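Long-range contact in phosphoribosylaminoimidazole-succinocarboxamide synthase (Pyrococcus horikoshii, PDB 4O7S), which catalyses the ATP-dependent joining of L-aspartate to 5-amino-1-(5-phospho-D-ribosyl)imidazole-4-carboxylate, yielding the succinocarboxamide intermediate of de novo purine biosynthesis: residues D173-F178 / L188-S193. Numbering follows the deposited sequence.
Sequences DFKLEF and LADEIS. With TYD (thymidine-5'-diphosphate), chain B.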
# COMPACT_ATOMS: atom_id res chain seq x y z
N ASP A 173 -11.23 -13.92 2.91
CA ASP A 173 -10.34 -12.91 3.49
C ASP A 173 -10.89 -12.56 4.86
O ASP A 173 -12.01 -13.00 5.20
CB ASP A 173 -10.22 -11.66 2.58
CG ASP A 173 -11.57 -11.01 2.29
OD1 ASP A 173 -12.44 -11.03 3.17
OD2 ASP A 173 -11.76 -10.48 1.18
N PHE A 174 -10.14 -11.78 5.64
CA PHE A 174 -10.62 -11.29 6.94
C PHE A 174 -9.73 -10.16 7.44
O PHE A 174 -8.63 -9.95 6.94
CB PHE A 174 -10.63 -12.41 7.99
CG PHE A 174 -9.28 -13.07 8.21
CD1 PHE A 174 -8.48 -12.70 9.29
CD2 PHE A 174 -8.82 -14.07 7.37
CE1 PHE A 174 -7.25 -13.30 9.52
CE2 PHE A 174 -7.58 -14.69 7.59
CZ PHE A 174 -6.79 -14.29 8.67
N LYS A 175 -10.21 -9.45 8.46
CA LYS A 175 -9.45 -8.35 9.03
C LYS A 175 -9.21 -8.60 10.52
O LYS A 175 -10.11 -9.03 11.25
CB LYS A 175 -10.19 -7.03 8.84
CG LYS A 175 -9.54 -5.85 9.56
CD LYS A 175 -10.58 -4.98 10.26
CE LYS A 175 -10.72 -5.42 11.69
NZ LYS A 175 -11.95 -4.91 12.35
N LEU A 176 -8.00 -8.30 10.96
CA LEU A 176 -7.65 -8.34 12.36
C LEU A 176 -7.16 -6.99 12.87
O LEU A 176 -6.69 -6.12 12.09
CB LEU A 176 -6.52 -9.36 12.58
CG LEU A 176 -6.75 -10.80 12.14
CD1 LEU A 176 -5.45 -11.57 12.30
CD2 LEU A 176 -7.90 -11.41 12.93
N GLU A 177 -7.24 -6.84 14.19
CA GLU A 177 -6.65 -5.71 14.89
C GLU A 177 -5.85 -6.26 16.06
O GLU A 177 -6.08 -7.39 16.50
CB GLU A 177 -7.73 -4.73 15.33
CG GLU A 177 -8.53 -4.17 14.14
CD GLU A 177 -9.51 -3.08 14.52
OE1 GLU A 177 -9.37 -2.47 15.60
OE2 GLU A 177 -10.45 -2.83 13.74
N PHE A 178 -4.89 -5.46 16.52
CA PHE A 178 -3.87 -5.90 17.46
C PHE A 178 -3.57 -4.78 18.43
O PHE A 178 -3.76 -3.61 18.11
CB PHE A 178 -2.56 -6.22 16.72
CG PHE A 178 -2.62 -7.44 15.86
CD1 PHE A 178 -2.33 -8.69 16.40
CD2 PHE A 178 -2.99 -7.35 14.52
CE1 PHE A 178 -2.38 -9.84 15.60
CE2 PHE A 178 -3.04 -8.48 13.72
CZ PHE A 178 -2.74 -9.73 14.26
N LEU A 188 -3.81 -10.24 19.80
CA LEU A 188 -4.93 -10.11 18.88
C LEU A 188 -6.15 -9.48 19.57
O LEU A 188 -6.54 -9.90 20.66
CB LEU A 188 -5.29 -11.47 18.30
CG LEU A 188 -6.36 -11.47 17.20
CD1 LEU A 188 -5.85 -10.75 15.96
CD2 LEU A 188 -6.72 -12.89 16.85
N ALA A 189 -6.74 -8.46 18.95
CA ALA A 189 -7.82 -7.71 19.60
C ALA A 189 -9.13 -7.71 18.81
O ALA A 189 -9.42 -8.67 18.07
CB ALA A 189 -7.35 -6.29 19.89
N ASP A 190 -9.92 -6.64 18.97
CA ASP A 190 -11.21 -6.50 18.30
C ASP A 190 -12.02 -7.82 18.30
O ASP A 190 -12.18 -8.44 19.35
CB ASP A 190 -11.00 -5.96 16.87
CG ASP A 190 -12.25 -5.29 16.31
OD1 ASP A 190 -12.65 -5.64 15.20
OD2 ASP A 190 -12.83 -4.41 16.96
N GLU A 191 -12.53 -8.22 17.12
CA GLU A 191 -13.47 -9.32 16.98
C GLU A 191 -13.09 -10.18 15.78
O GLU A 191 -12.33 -9.74 14.90
CB GLU A 191 -14.91 -8.77 16.75
CG GLU A 191 -15.14 -8.15 15.36
CD GLU A 191 -16.56 -7.66 15.10
OE1 GLU A 191 -17.50 -8.48 15.00
OE2 GLU A 191 -16.73 -6.43 14.94
N ILE A 192 -13.64 -11.39 15.73
CA ILE A 192 -13.58 -12.24 14.54
C ILE A 192 -14.98 -12.80 14.31
O ILE A 192 -15.47 -13.62 15.08
CB ILE A 192 -12.57 -13.42 14.67
CG1 ILE A 192 -11.15 -12.92 14.98
CG2 ILE A 192 -12.54 -14.23 13.38
CD1 ILE A 192 -10.17 -14.03 15.27
N SER A 193 -15.62 -12.35 13.23
CA SER A 193 -17.01 -12.65 13.02
C SER A 193 -17.35 -12.51 11.53
O SER A 193 -16.50 -12.06 10.75
CB SER A 193 -17.86 -11.70 13.86
OG SER A 193 -17.85 -10.41 13.28
PA TYD B . -11.95 -5.20 1.68
O1A TYD B . -12.34 -6.00 0.47
O2A TYD B . -10.56 -4.60 1.74
O3A TYD B . -12.99 -3.99 1.94
PB TYD B . -14.59 -3.98 1.74
O1B TYD B . -14.88 -4.74 0.47
O2B TYD B . -15.14 -4.70 2.96
O3B TYD B . -14.86 -2.50 1.71
O5' TYD B . -12.16 -6.10 2.99
C5' TYD B . -11.45 -7.33 3.13
C4' TYD B . -11.89 -8.08 4.40
O4' TYD B . -11.50 -7.33 5.55
C3' TYD B . -13.39 -8.31 4.52
O3' TYD B . -13.58 -9.60 5.08
C2' TYD B . -13.89 -7.30 5.53
C1' TYD B . -12.64 -6.96 6.34
N1 TYD B . -12.56 -5.54 6.70
C2 TYD B . -13.27 -5.04 7.84
O2 TYD B . -13.99 -5.80 8.52
N3 TYD B . -13.17 -3.74 8.18
C4 TYD B . -12.40 -2.89 7.48
O4 TYD B . -12.31 -1.70 7.81
C5 TYD B . -11.63 -3.40 6.30
C5M TYD B . -10.74 -2.51 5.48
C6 TYD B . -11.76 -4.74 5.98
O HOH W 1 -9.12 -8.99 15.20
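Lys-175 leaves its strand with CG opposite the backbone N (chi1 173°) and bends at chi2 and chi3, which carries NZ to Asp-190, whose own CG likewise lies opposite its N (chi1 -158°). The setting is the beta-hairpin of strands 169-180 and 186-188, whose second arm diverges after Leu-188, and it illustrates how a three-membered salt-bridge network can span such a divergence. NZ meets Asp-190 OD1 at 3.0 Å, from above the carboxylate plane, and Glu-177 OE2 at 2.9 Å, on the anti side but tilted out of the plane. The carboxylates of Glu-177 and Asp-190 stack with planes only 2° apart, a pairing of like charges that the shared ammonium probably offsets. Lys-175 CB lies 3.5 Å from C1' of the bound thymidine-5'-diphosphate, joining the network to a nucleotide pocket, probably that of the phosphoribosyl substrate. Asp-173 OD1 approaches the ligand's O3' at 2.6 Å. A methionine in place of Lys-175 would probably leave the stacked carboxylates without their common counter-charge, free to swing apart. Next to the non-hydrogen-bonded pair Phe-178/Leu-188, Ala-189 N donates to Glu-177 O (2.8 Å), and a water bridges Glu-177 N and Ala-189 O. Leu-176 CD2 reaches Ile-192 CG1, and Ile-192 touches Phe-56 of helix 45-62. Leu-188 CD1 meets Leu-176 CB (3.7 Å) and sits over one face of the Phe-178 ring, 3.9 Å from its centroid, a CH-pi contact offset toward CE1.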